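Local coordinates for photosystem II assembly protein Ycf48 (Thermosynechococcus elongatus, PDB 5OJ5) that acts early in photosystem II assembly and in replacing photodamaged D1, binding the C-terminal extension of the D1 precursor, at residues I50-T55 with G333-Y338; E180-M185 with Y196-S201; S104-G109 with I147-N152; V283-G288 with Q300-D305. All blocks are in the same frame, centred on the assembly; numbering follows the deposited sequence. Where two conformers were deposited one is given.

Interaction 1 (I50-T55 with G333-Y338); sequences IQLPTT and GILLRY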
loop_
_atom_site.group_PDB
_atom_site.type_symbol
_atom_site.label_atom_id
_atom_site.label_comp_id
_atom_site.label_asym_id
_atom_site.label_seq_id
_atom_site.Cartn_x
_atom_site.Cartn_y
_atom_site.Cartn_z
ATOM N N ILE A 50 7.467 15.826 5.473
ATOM C CA ILE A 50 8.835 15.770 4.953
ATOM C C ILE A 50 8.742 15.956 3.448
ATOM O O ILE A 50 7.896 15.359 2.773
ATOM C CB ILE A 50 9.484 14.402 5.292
ATOM C CG1 ILE A 50 9.700 14.262 6.810
ATOM C CG2 ILE A 50 10.822 14.229 4.523
ATOM C CD1 ILE A 50 10.123 12.895 7.258
ATOM N N GLN A 51 9.647 16.766 2.915
ATOM C CA GLN A 51 9.847 16.820 1.477
ATOM C C GLN A 51 11.061 15.974 1.124
ATOM O O GLN A 51 12.184 16.301 1.514
ATOM C CB GLN A 51 10.048 18.268 1.025
ATOM C CG GLN A 51 10.371 18.363 -0.480
ATOM C CD GLN A 51 9.188 17.951 -1.339
ATOM O OE1 GLN A 51 8.062 18.455 -1.169
ATOM N NE2 GLN A 51 9.437 17.070 -2.298
ATOM N N LEU A 52 10.845 14.887 0.393
ATOM C CA LEU A 52 11.959 14.093 -0.079
ATOM C C LEU A 52 12.729 14.871 -1.141
ATOM O O LEU A 52 12.194 15.782 -1.787
ATOM C CB LEU A 52 11.423 12.822 -0.708
ATOM C CG LEU A 52 10.750 11.872 0.299
ATOM C CD1 LEU A 52 10.020 10.753 -0.482
ATOM C CD2 LEU A 52 11.754 11.284 1.255
ATOM N N PRO A 53 13.974 14.471 -1.415
ATOM C CA PRO A 53 14.786 15.140 -2.457
ATOM C C PRO A 53 14.437 14.618 -3.853
ATOM O O PRO A 53 15.288 14.098 -4.588
ATOM C CB PRO A 53 16.211 14.798 -2.017
ATOM C CG PRO A 53 16.085 13.486 -1.352
ATOM C CD PRO A 53 14.789 13.561 -0.583
ATOM N N THR A 54 13.165 14.775 -4.211
ATOM C CA THR A 54 12.605 14.386 -5.491
ATOM C C THR A 54 11.255 15.063 -5.626
ATOM O O THR A 54 10.653 15.452 -4.626
ATOM C CB THR A 54 12.425 12.868 -5.620
ATOM O OG1 THR A 54 12.048 12.584 -6.971
ATOM C CG2 THR A 54 11.337 12.322 -4.674
ATOM N N THR A 55 10.746 15.144 -6.860
ATOM C CA THR A 55 9.334 15.441 -7.071
ATOM C C THR A 55 8.609 14.262 -7.695
ATOM O O THR A 55 7.430 14.398 -8.054
ATOM C CB THR A 55 9.114 16.710 -7.906
ATOM O OG1 THR A 55 9.604 16.485 -9.235
ATOM C CG2 THR A 55 9.811 17.902 -7.281
ATOM N N GLY A 333 6.865 13.816 -3.997
ATOM C CA GLY A 333 7.898 13.669 -2.994
ATOM C C GLY A 333 7.507 13.993 -1.574
ATOM O O GLY A 333 8.371 13.983 -0.686
ATOM N N ILE A 334 6.247 14.275 -1.329
ATOM C CA ILE A 334 5.784 14.555 0.020
ATOM C C ILE A 334 5.550 13.247 0.764
ATOM O O ILE A 334 4.937 12.300 0.237
ATOM C CB ILE A 334 4.496 15.379 -0.033
ATOM C CG1 ILE A 334 4.816 16.781 -0.614
ATOM C CG2 ILE A 334 3.828 15.443 1.368
ATOM C CD1 ILE A 334 3.611 17.598 -0.938
ATOM N N LEU A 335 6.063 13.201 1.992
ATOM C CA LEU A 335 5.876 12.128 2.941
ATOM C C LEU A 335 5.302 12.724 4.226
ATOM O O LEU A 335 5.730 13.787 4.612
ATOM C CB LEU A 335 7.318 11.618 3.125
ATOM C CG LEU A 335 7.473 10.313 3.859
ATOM C CD1 LEU A 335 6.701 9.197 3.170
ATOM C CD2 LEU A 335 8.966 9.970 3.911
ATOM N N LEU A 336 4.416 12.024 4.912
ATOM C CA LEU A 336 4.189 12.327 6.323
ATOM C C LEU A 336 4.809 11.216 7.144
ATOM O O LEU A 336 4.705 10.033 6.773
ATOM C CB LEU A 336 2.705 12.408 6.662
ATOM C CG LEU A 336 1.845 13.302 5.769
ATOM C CD1 LEU A 336 0.375 13.244 6.252
ATOM C CD2 LEU A 336 2.384 14.678 5.697
ATOM N N ARG A 337 5.426 11.569 8.267
ATOM C CA ARG A 337 6.082 10.622 9.170
ATOM C C ARG A 337 5.413 10.692 10.544
ATOM O O ARG A 337 5.189 11.778 11.083
ATOM C CB ARG A 337 7.570 10.944 9.312
ATOM C CG ARG A 337 8.312 9.964 10.220
ATOM C CD ARG A 337 9.807 10.265 10.207
ATOM N NE ARG A 337 10.106 11.379 11.086
ATOM C CZ ARG A 337 10.389 11.263 12.385
ATOM N NH1 ARG A 337 10.410 10.093 12.985
ATOM N NH2 ARG A 337 10.619 12.338 13.099
ATOM N N TYR A 338 5.106 9.528 11.101
ATOM C CA TYR A 338 4.426 9.440 12.404
ATOM C C TYR A 338 5.422 9.726 13.521
ATOM O O TYR A 338 6.483 9.105 13.577
ATOM C CB TYR A 338 3.839 8.035 12.585
ATOM C CG TYR A 338 2.983 7.938 13.814
ATOM C CD1 TYR A 338 1.641 8.240 13.752
ATOM C CD2 TYR A 338 3.524 7.574 15.046
ATOM C CE1 TYR A 338 0.837 8.202 14.886
ATOM C CE2 TYR A 338 2.718 7.526 16.190
ATOM C CZ TYR A 338 1.386 7.843 16.081
ATOM O OH TYR A 338 0.594 7.814 17.211
#

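Interaction 2 (E180-M185 with Y196-S201); sequences EAIGVM and YVAVSS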
loop_
_atom_site.group_PDB
_atom_site.type_symbol
_atom_site.label_atom_id
_atom_site.label_comp_id
_atom_site.label_asym_id
_atom_site.label_seq_id
_atom_site.Cartn_x
_atom_site.Cartn_y
_atom_site.Cartn_z
ATOM N N GLU A 180 -5.083 -17.679 -14.022
ATOM C CA GLU A 180 -6.331 -17.174 -14.618
ATOM C C GLU A 180 -6.403 -15.689 -14.307
ATOM O O GLU A 180 -6.709 -15.287 -13.173
ATOM C CB GLU A 180 -7.521 -17.930 -14.024
ATOM C CG GLU A 180 -7.523 -19.382 -14.311
ATOM C CD GLU A 180 -7.328 -20.205 -13.071
ATOM O OE1 GLU A 180 -8.097 -21.189 -12.910
ATOM O OE2 GLU A 180 -6.380 -19.874 -12.288
ATOM N N ALA A 181 -6.053 -14.871 -15.288
ATOM C CA ALA A 181 -6.008 -13.421 -15.103
ATOM C C ALA A 181 -7.404 -12.842 -14.916
ATOM O O ALA A 181 -8.378 -13.330 -15.501
ATOM C CB ALA A 181 -5.346 -12.808 -16.340
ATOM N N ILE A 182 -7.477 -11.729 -14.177
ATOM C CA ILE A 182 -8.728 -11.073 -13.776
ATOM C C ILE A 182 -8.844 -9.612 -14.207
ATOM O O ILE A 182 -9.648 -8.847 -13.611
ATOM C CB ILE A 182 -8.966 -11.189 -12.264
ATOM C CG1 ILE A 182 -7.837 -10.520 -11.460
ATOM C CG2 ILE A 182 -9.148 -12.638 -11.889
ATOM C CD1 ILE A 182 -8.179 -10.359 -9.957
ATOM N N GLY A 183 -8.119 -9.193 -15.218
ATOM C CA GLY A 183 -8.165 -7.787 -15.616
ATOM C C GLY A 183 -7.338 -6.940 -14.679
ATOM O O GLY A 183 -6.794 -7.415 -13.665
ATOM N N VAL A 184 -7.137 -5.690 -15.066
ATOM C CA VAL A 184 -6.211 -4.826 -14.329
ATOM C C VAL A 184 -6.836 -4.404 -13.028
ATOM O O VAL A 184 -7.820 -3.690 -13.006
ATOM C CB VAL A 184 -5.791 -3.623 -15.193
ATOM C CG1 VAL A 184 -4.803 -2.764 -14.417
ATOM C CG2 VAL A 184 -5.125 -4.071 -16.524
ATOM N N MET A 185 -6.250 -4.794 -11.932
ATOM C CA MET A 185 -6.817 -4.512 -10.617
ATOM C C MET A 185 -6.695 -3.036 -10.291
ATOM O O MET A 185 -5.655 -2.422 -10.486
ATOM C CB MET A 185 -5.994 -5.318 -9.591
ATOM C CG MET A 185 -6.013 -6.829 -9.797
ATOM S SD MET A 185 -4.980 -7.778 -8.718
ATOM C CE MET A 185 -3.393 -7.115 -9.089
ATOM N N TYR A 196 -5.264 -12.344 -0.280
ATOM C CA TYR A 196 -5.306 -11.078 -1.007
ATOM C C TYR A 196 -6.735 -10.719 -1.346
ATOM O O TYR A 196 -7.591 -11.583 -1.528
ATOM C CB TYR A 196 -4.474 -11.177 -2.302
ATOM C CG TYR A 196 -2.987 -11.328 -2.080
ATOM C CD1 TYR A 196 -2.163 -10.201 -2.055
ATOM C CD2 TYR A 196 -2.397 -12.576 -1.880
ATOM C CE1 TYR A 196 -0.788 -10.303 -1.908
ATOM C CE2 TYR A 196 -1.000 -12.681 -1.713
ATOM C CZ TYR A 196 -0.214 -11.547 -1.745
ATOM O OH TYR A 196 1.155 -11.683 -1.611
ATOM N N VAL A 197 -6.944 -9.405 -1.476
ATOM C CA VAL A 197 -8.205 -8.849 -1.953
ATOM C C VAL A 197 -7.886 -7.830 -3.028
ATOM O O VAL A 197 -6.995 -6.990 -2.862
ATOM C CB VAL A 197 -9.056 -8.279 -0.796
ATOM C CG1 VAL A 197 -8.414 -7.086 -0.068
ATOM C CG2 VAL A 197 -10.442 -7.857 -1.324
ATOM N N ALA A 198 -8.604 -7.919 -4.149
ATOM C CA ALA A 198 -8.366 -7.079 -5.315
ATOM C C ALA A 198 -9.678 -6.451 -5.765
ATOM O O ALA A 198 -10.681 -7.151 -5.944
ATOM C CB ALA A 198 -7.814 -7.908 -6.454
ATOM N N VAL A 199 -9.670 -5.166 -5.995
ATOM C CA VAL A 199 -10.824 -4.448 -6.531
ATOM C C VAL A 199 -10.764 -4.479 -8.044
ATOM O O VAL A 199 -9.708 -4.247 -8.639
ATOM C CB VAL A 199 -10.848 -3.009 -5.993
ATOM C CG1 VAL A 199 -12.024 -2.241 -6.619
ATOM C CG2 VAL A 199 -10.972 -3.030 -4.454
ATOM N N SER A 200 -11.898 -4.757 -8.701
ATOM C CA SER A 200 -11.942 -4.817 -10.164
ATOM C C SER A 200 -11.671 -3.432 -10.763
ATOM O O SER A 200 -11.776 -2.407 -10.084
ATOM C CB SER A 200 -13.287 -5.373 -10.612
ATOM O OG SER A 200 -14.353 -4.439 -10.413
ATOM N N SER A 201 -11.347 -3.415 -12.064
ATOM C CA SER A 201 -10.791 -2.215 -12.697
ATOM C C SER A 201 -11.646 -0.982 -12.444
ATOM O O SER A 201 -11.117 0.081 -12.122
ATOM C CB SER A 201 -10.662 -2.439 -14.210
ATOM O OG SER A 201 -9.909 -3.591 -14.544
HETATM O O HOH W 1 -11.078 -5.952 -13.422
HETATM O O HOH W 2 -8.930 -4.510 -17.058
#

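Interaction 3 (S104-G109 with I147-N152); sequences SVSFQG and IKALGN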
loop_
_atom_site.group_PDB
_atom_site.type_symbol
_atom_site.label_atom_id
_atom_site.label_comp_id
_atom_site.label_asym_id
_atom_site.label_seq_id
_atom_site.Cartn_x
_atom_site.Cartn_y
_atom_site.Cartn_z
ATOM N N SER A 104 6.537 -1.707 -6.023
ATOM C CA SER A 104 6.502 -2.502 -4.805
ATOM C C SER A 104 7.924 -2.773 -4.370
ATOM O O SER A 104 8.771 -3.112 -5.197
ATOM C CB SER A 104 5.749 -3.789 -5.083
ATOM O OG SER A 104 5.706 -4.695 -4.009
ATOM N N VAL A 105 8.172 -2.653 -3.057
ATOM C CA VAL A 105 9.439 -3.040 -2.449
ATOM C C VAL A 105 9.110 -3.817 -1.187
ATOM O O VAL A 105 8.180 -3.460 -0.449
ATOM C CB VAL A 105 10.345 -1.828 -2.147
ATOM C CG1 VAL A 105 9.662 -0.781 -1.232
ATOM C CG2 VAL A 105 11.701 -2.254 -1.569
ATOM N N SER A 106 9.873 -4.886 -0.927
ATOM C CA SER A 106 9.608 -5.695 0.264
ATOM C C SER A 106 10.897 -6.301 0.757
ATOM O O SER A 106 11.585 -6.991 -0.006
ATOM C CB SER A 106 8.613 -6.789 -0.084
ATOM O OG SER A 106 8.337 -7.624 1.023
ATOM N N PHE A 107 11.174 -6.105 2.039
ATOM C CA PHE A 107 12.306 -6.742 2.724
ATOM C C PHE A 107 11.800 -7.706 3.781
ATOM O O PHE A 107 10.766 -7.495 4.424
ATOM C CB PHE A 107 13.170 -5.684 3.433
ATOM C CG PHE A 107 14.135 -5.002 2.490
ATOM C CD1 PHE A 107 15.456 -5.456 2.387
ATOM C CD2 PHE A 107 13.732 -3.935 1.672
ATOM C CE1 PHE A 107 16.354 -4.880 1.520
ATOM C CE2 PHE A 107 14.662 -3.346 0.773
ATOM C CZ PHE A 107 15.960 -3.834 0.708
ATOM N N GLN A 108 12.589 -8.756 3.979
ATOM C CA GLN A 108 12.491 -9.604 5.176
ATOM C C GLN A 108 13.936 -9.702 5.667
ATOM O O GLN A 108 14.773 -10.377 5.050
ATOM C CB GLN A 108 11.891 -10.961 4.847
ATOM C CG GLN A 108 11.822 -11.885 6.059
ATOM C CD GLN A 108 11.121 -11.230 7.222
ATOM O OE1 GLN A 108 11.685 -11.158 8.338
ATOM N NE2 GLN A 108 9.924 -10.786 7.019
ATOM N N GLY A 109 14.248 -8.947 6.700
ATOM C CA GLY A 109 15.661 -8.781 7.065
ATOM C C GLY A 109 16.429 -8.163 5.914
ATOM O O GLY A 109 15.934 -7.271 5.217
ATOM N N ILE A 147 5.339 -7.468 -4.809
ATOM C CA ILE A 147 6.216 -8.547 -4.360
ATOM C C ILE A 147 6.207 -8.543 -2.856
ATOM O O ILE A 147 6.143 -7.482 -2.217
ATOM C CB ILE A 147 7.637 -8.385 -4.944
ATOM C CG1 ILE A 147 8.494 -9.628 -4.682
ATOM C CG2 ILE A 147 8.327 -7.120 -4.492
ATOM C CD1 ILE A 147 9.243 -10.147 -5.706
ATOM N N LYS A 148 6.228 -9.741 -2.277
ATOM C CA LYS A 148 6.287 -9.916 -0.835
ATOM C C LYS A 148 7.456 -10.831 -0.508
ATOM O O LYS A 148 7.474 -11.999 -0.933
ATOM C CB LYS A 148 4.968 -10.476 -0.300
ATOM C CG LYS A 148 5.044 -10.752 1.186
ATOM C CD LYS A 148 5.101 -9.464 2.008
ATOM C CE LYS A 148 5.061 -9.655 3.470
ATOM N NZ LYS A 148 5.179 -8.313 4.166
ATOM N N ALA A 149 8.402 -10.310 0.265
ATOM C CA ALA A 149 9.545 -11.094 0.718
ATOM C C ALA A 149 9.099 -12.012 1.842
ATOM O O ALA A 149 8.491 -11.553 2.815
ATOM C CB ALA A 149 10.613 -10.164 1.279
ATOM N N LEU A 150 9.411 -13.305 1.728
ATOM C CA LEU A 150 9.098 -14.269 2.780
ATOM C C LEU A 150 10.332 -14.676 3.562
ATOM O O LEU A 150 10.222 -15.410 4.539
ATOM C CB LEU A 150 8.417 -15.496 2.159
ATOM C CG LEU A 150 7.091 -15.192 1.460
ATOM C CD1 LEU A 150 6.599 -16.397 0.690
ATOM C CD2 LEU A 150 6.037 -14.647 2.388
ATOM N N GLY A 151 11.513 -14.200 3.165
ATOM C CA GLY A 151 12.761 -14.545 3.804
ATOM C C GLY A 151 13.365 -15.806 3.233
ATOM O O GLY A 151 12.697 -16.647 2.628
ATOM N N ASN A 152 14.673 -15.911 3.431
ATOM C CA ASN A 152 15.401 -17.130 3.160
ATOM C C ASN A 152 15.186 -17.640 1.758
ATOM O O ASN A 152 15.048 -18.851 1.569
ATOM C CB ASN A 152 15.063 -18.199 4.206
ATOM C CG ASN A 152 15.494 -17.779 5.598
ATOM O OD1 ASN A 152 16.678 -17.713 5.879
ATOM N ND2 ASN A 152 14.534 -17.478 6.463
HETATM O O HOH W 3 6.832 -6.201 2.725
HETATM O O HOH W 4 8.237 -9.034 4.074
HETATM O O HOH W 5 15.508 -13.205 4.911
HETATM O O HOH W 6 7.895 -12.026 5.417
#

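Interaction 4 (V283-G288 with Q300-D305); sequences VWLAGG and QTWQQD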
loop_
_atom_site.group_PDB
_atom_site.type_symbol
_atom_site.label_atom_id
_atom_site.label_comp_id
_atom_site.label_asym_id
_atom_site.label_seq_id
_atom_site.Cartn_x
_atom_site.Cartn_y
_atom_site.Cartn_z
ATOM N N VAL A 283 -7.500 3.787 13.861
ATOM C CA VAL A 283 -7.552 3.649 12.413
ATOM C C VAL A 283 -7.336 5.011 11.792
ATOM O O VAL A 283 -7.860 6.010 12.278
ATOM C CB VAL A 283 -8.929 3.131 11.954
ATOM C CG1 VAL A 283 -8.792 2.561 10.537
ATOM C CG2 VAL A 283 -9.510 2.094 12.932
ATOM N N TRP A 284 -6.558 5.055 10.708
ATOM C CA TRP A 284 -6.322 6.262 9.938
ATOM C C TRP A 284 -6.907 6.085 8.542
ATOM O O TRP A 284 -6.860 5.002 7.950
ATOM C CB TRP A 284 -4.832 6.582 9.899
ATOM C CG TRP A 284 -4.327 7.060 11.220
ATOM C CD1 TRP A 284 -3.933 6.282 12.274
ATOM C CD2 TRP A 284 -4.278 8.424 11.660
ATOM N NE1 TRP A 284 -3.595 7.109 13.341
ATOM C CE2 TRP A 284 -3.798 8.416 12.981
ATOM C CE3 TRP A 284 -4.574 9.649 11.037
ATOM C CZ2 TRP A 284 -3.595 9.594 13.713
ATOM C CZ3 TRP A 284 -4.408 10.820 11.775
ATOM C CH2 TRP A 284 -3.896 10.778 13.092
ATOM N N LEU A 285 -7.426 7.187 7.998
ATOM C CA LEU A 285 -8.112 7.208 6.726
ATOM C C LEU A 285 -7.602 8.412 5.967
ATOM O O LEU A 285 -7.745 9.545 6.427
ATOM C CB LEU A 285 -9.629 7.267 6.978
ATOM C CG LEU A 285 -10.532 7.292 5.771
ATOM C CD1 LEU A 285 -10.448 6.010 4.959
ATOM C CD2 LEU A 285 -11.963 7.491 6.246
ATOM N N ALA A 286 -6.959 8.149 4.832
ATOM C CA ALA A 286 -6.278 9.157 4.036
ATOM C C ALA A 286 -7.014 9.369 2.731
ATOM O O ALA A 286 -7.468 8.412 2.110
ATOM C CB ALA A 286 -4.849 8.694 3.736
ATOM N N GLY A 287 -7.096 10.616 2.292
ATOM C CA GLY A 287 -7.773 10.898 1.051
ATOM C C GLY A 287 -7.228 12.094 0.323
ATOM O O GLY A 287 -6.114 12.561 0.527
ATOM N N GLY A 288 -8.048 12.583 -0.574
ATOM C CA GLY A 288 -7.616 13.644 -1.435
ATOM C C GLY A 288 -7.517 14.968 -0.722
ATOM O O GLY A 288 -8.171 15.228 0.294
ATOM N N GLN A 300 -15.737 3.450 13.940
ATOM C CA GLN A 300 -17.122 3.878 14.098
ATOM C C GLN A 300 -17.272 5.383 13.966
ATOM O O GLN A 300 -18.221 5.859 13.320
ATOM C CB GLN A 300 -17.659 3.392 15.443
ATOM C CG GLN A 300 -17.885 1.892 15.459
ATOM C CD GLN A 300 -18.710 1.420 14.265
ATOM O OE1 GLN A 300 -19.861 1.818 14.095
ATOM N NE2 GLN A 300 -18.124 0.561 13.435
ATOM N N THR A 301 -16.413 6.142 14.643
ATOM C CA THR A 301 -16.487 7.591 14.592
ATOM C C THR A 301 -15.119 8.159 14.328
ATOM O O THR A 301 -14.089 7.554 14.641
ATOM C CB THR A 301 -17.044 8.221 15.852
ATOM O OG1 THR A 301 -16.145 8.037 16.941
ATOM C CG2 THR A 301 -18.393 7.607 16.203
ATOM N N TRP A 302 -15.126 9.321 13.720
ATOM C CA TRP A 302 -13.915 9.868 13.141
ATOM C C TRP A 302 -13.737 11.313 13.558
ATOM O O TRP A 302 -14.692 12.063 13.749
ATOM C CB TRP A 302 -14.014 9.809 11.587
ATOM C CG TRP A 302 -14.042 8.368 11.114
ATOM C CD1 TRP A 302 -15.138 7.564 11.002
ATOM C CD2 TRP A 302 -12.906 7.572 10.748
ATOM N NE1 TRP A 302 -14.743 6.315 10.570
ATOM C CE2 TRP A 302 -13.388 6.292 10.425
ATOM C CE3 TRP A 302 -11.531 7.803 10.690
ATOM C CZ2 TRP A 302 -12.555 5.270 10.021
ATOM C CZ3 TRP A 302 -10.699 6.782 10.296
ATOM C CH2 TRP A 302 -11.210 5.523 9.966
ATOM N N GLN A 303 -12.486 11.704 13.629
ATOM C CA GLN A 303 -12.099 13.068 13.851
ATOM C C GLN A 303 -11.076 13.419 12.783
ATOM O O GLN A 303 -10.377 12.547 12.243
ATOM C CB GLN A 303 -11.516 13.243 15.252
ATOM C CG GLN A 303 -12.580 13.011 16.332
ATOM C CD GLN A 303 -12.110 13.253 17.757
ATOM O OE1 GLN A 303 -10.911 13.379 18.017
ATOM N NE2 GLN A 303 -13.079 13.386 18.691
ATOM N N GLN A 304 -10.991 14.690 12.463
ATOM C CA GLN A 304 -10.131 15.122 11.378
ATOM C C GLN A 304 -8.810 15.670 11.912
ATOM O O GLN A 304 -8.792 16.416 12.891
ATOM C CB GLN A 304 -10.797 16.196 10.514
ATOM C CG GLN A 304 -9.927 16.641 9.370
ATOM C CD GLN A 304 -10.682 17.351 8.291
ATOM O OE1 GLN A 304 -11.793 17.841 8.508
ATOM N NE2 GLN A 304 -10.083 17.422 7.116
ATOM N N ASP A 305 -7.700 15.313 11.257
ATOM C CA ASP A 305 -6.406 15.939 11.536
ATOM C C ASP A 305 -6.342 17.220 10.718
ATOM O O ASP A 305 -6.009 17.206 9.527
ATOM C CB ASP A 305 -5.286 14.983 11.180
ATOM C CG ASP A 305 -3.936 15.504 11.582
ATOM O OD1 ASP A 305 -3.728 16.720 11.670
ATOM O OD2 ASP A 305 -3.032 14.647 11.776
#

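Interaction 1 (I50-T55 with G333-Y338)
I50 and L335 form a hydrogen-bonded antiparallel pair, with Q51 opposite I334 as the neighbouring non-hydrogen-bonded pair. I50 N gives to L335 O at 2.8 Å and L335 N answers to I50 O at 2.9 Å, both bonds nearly straight. A third bond, from L52 N to G333 O at 2.8 Å, carries the pairing one step past the strand, just before P53 turns the chain as the centre of an inverse gamma turn. G333 suits its place before strand 334-338: its phi is positive (81°), and T54 O lies 3.7 Å from its CA, so a side chain there would be obstructed. L52 lays CB and CG against G333 O, and its isobutyl group is buried beside W88 and I58, a place for an apolar residue. On the face bearing I50 and L335, the isoleucine's extended chi2 (171°) carries CD1 out to R337 CB, 3.8 Å away. The same methyl lies at the edge of the R337 guanidinium, close to its plane, and the charged group makes a salt bridge with E48 through NE. On the other face, Q51 bends at chi2 (67°), and its amide donates from NE2 to L52 O at 3.1 Å, in the carbonyl plane and on a lone pair; NE2 also bonds K332 O. The amide oxygen meanwhile rests on I334 CG1, 3.7 Å away. Strand 47-51, the first of the chain, is thus zipped to strand 334-338, the last, which is the "Velcro" closure of a beta-propeller.

Interaction 2 (E180-M185 with Y196-S201)
M185 and A198 form the tight side of this contact, where the loop leading into a blade of the seven-bladed beta-propeller folds over that blade's second strand, 196-199. M185 SD lies 3.6 Å from A198 CB, with CG of the same side chain almost as near; CG stands beside the backbone N (chi1 -60°), and an alanine is small enough for the thioether to settle on the strand. The methionine CA also approaches V199 O at 3.5 Å, a CA-H...O contact. I182 adds only a brush of CD1 against A198 CB. I158 of the preceding blade packs on M185 too, so the dry part bridges two blades. Toward V184 and S201 the contact becomes loose and wet. G183 has a positive phi (78°), which favours glycine; after it V184 O meets S201 OG at 2.6 Å, the donor tilted 27° from the carbonyl plane. S201 has two conformers, so this bond, like the water that links its OG to V184 N, is doubtful as a permanent tie. A second water bridges backbone to backbone, donating to I182 O at 3.2 Å and accepting from S201 N at 2.9 Å.

Interaction 3 (S104-G109 with I147-N152)
S104 and S106 point their hydroxyls across at the backbone of I147 and A149. In each serine OG is anti to the backbone N (chi1 176° and 179°), which extends the oxygen toward the other strand. I147 N donates to S104 OG at 2.9 Å, and A149 N donates to S106 OG at 2.8 Å, both nearly straight. The two strands run almost parallel, 8° apart, with their axes 5.5 Å from each other, and no backbone-to-backbone bond joins them; a short hydroxyl chain suits this spacing because it stands in for the missing carbonyl. They are the first strands of successive blades of the beta-propeller, and a similar side-chain-to-backbone pattern occurs at the previous interface, where D60 OD2 and S62 OG accept from V105 N and F107 N. Between the serines, I147 brings CG2 to 3.6 Å from S104 OG. A149 CB fits beside S106 OG, 3.4 Å away, and close to Q108 N, a spot for a small side chain. Q108 CG lies 3.6 Å from G151 CA; L150 and G151 together face S154 as a classic beta bulge, and glycine allows the close approach. K148 CB points away from the other strand, but the chain bends at chi2 and its NZ gives to a water at 3.0 Å that also bonds S106 OG. Another water donates to both F107 O and A149 O. Q108 NE2 gives to a third, which in turn donates to A149 O at 2.7 Å, closing the wet flank.

Interaction 4 (V283-G288 with Q300-D305)
L285 and V283 meet the indole of W302 through apolar contacts, which make up the larger part of the interface. L285 CD2 sits over one face of the six-membered ring, 4.2 Å from its centroid and 8° off the normal, a CH-pi contact. L285 CB comes closer still to the rim, 3.5 Å from W302 CZ3, while V283 CB lies 3.9 Å from CH2. The tryptophan suits the place because its backbone is distant, the CA atoms of V283 and W302 being 8.9 Å apart, and the long flat indole bridges the gap. Polar atoms meet the rings without hydrogen bonds across the contact: V283 O lies 3.5 Å from W302 CZ3. W284, on the other face of the strand, brings CZ3 within 4.1 Å of D305 OD2, the ring and carboxylate planes 55° apart. W284 NE1 is satisfied by E282. S295, D297, G299, T301 and W302 fit the Asp-box pattern of BNR repeats, and T301 OG1 bonds D297 OD2 accordingly. Strand 292-295 runs between the two partners, pairing its backbone with V283 and L285, so W302 reaches across it from the outer strand 303-304. Strand 272-277 flanks the inner side, and W284 packs edge-to-face on W47 and against I318 of the next blade.

In the fold
The four contacts are spread round one propeller torus. Along the chain interaction 1 opens first and closes last, with interactions 3, 2 and 4 nested inside it in that order, so it shuts the ring. Interactions 1 and 2 lie on opposite sides of the chain's centre, their centres 30 Å apart, as do interactions 3 and 4 at 29 Å. Interactions 2 and 3 touch, Y196 OH packing on K148 CB at 4.2 Å, whereas interactions 1 and 4, in adjacent blades, come within about 5 Å at their nearest atoms. Interaction 3 joins two blades, interaction 2 a blade and its entry loop, and interaction 4 binds one blade across its strands.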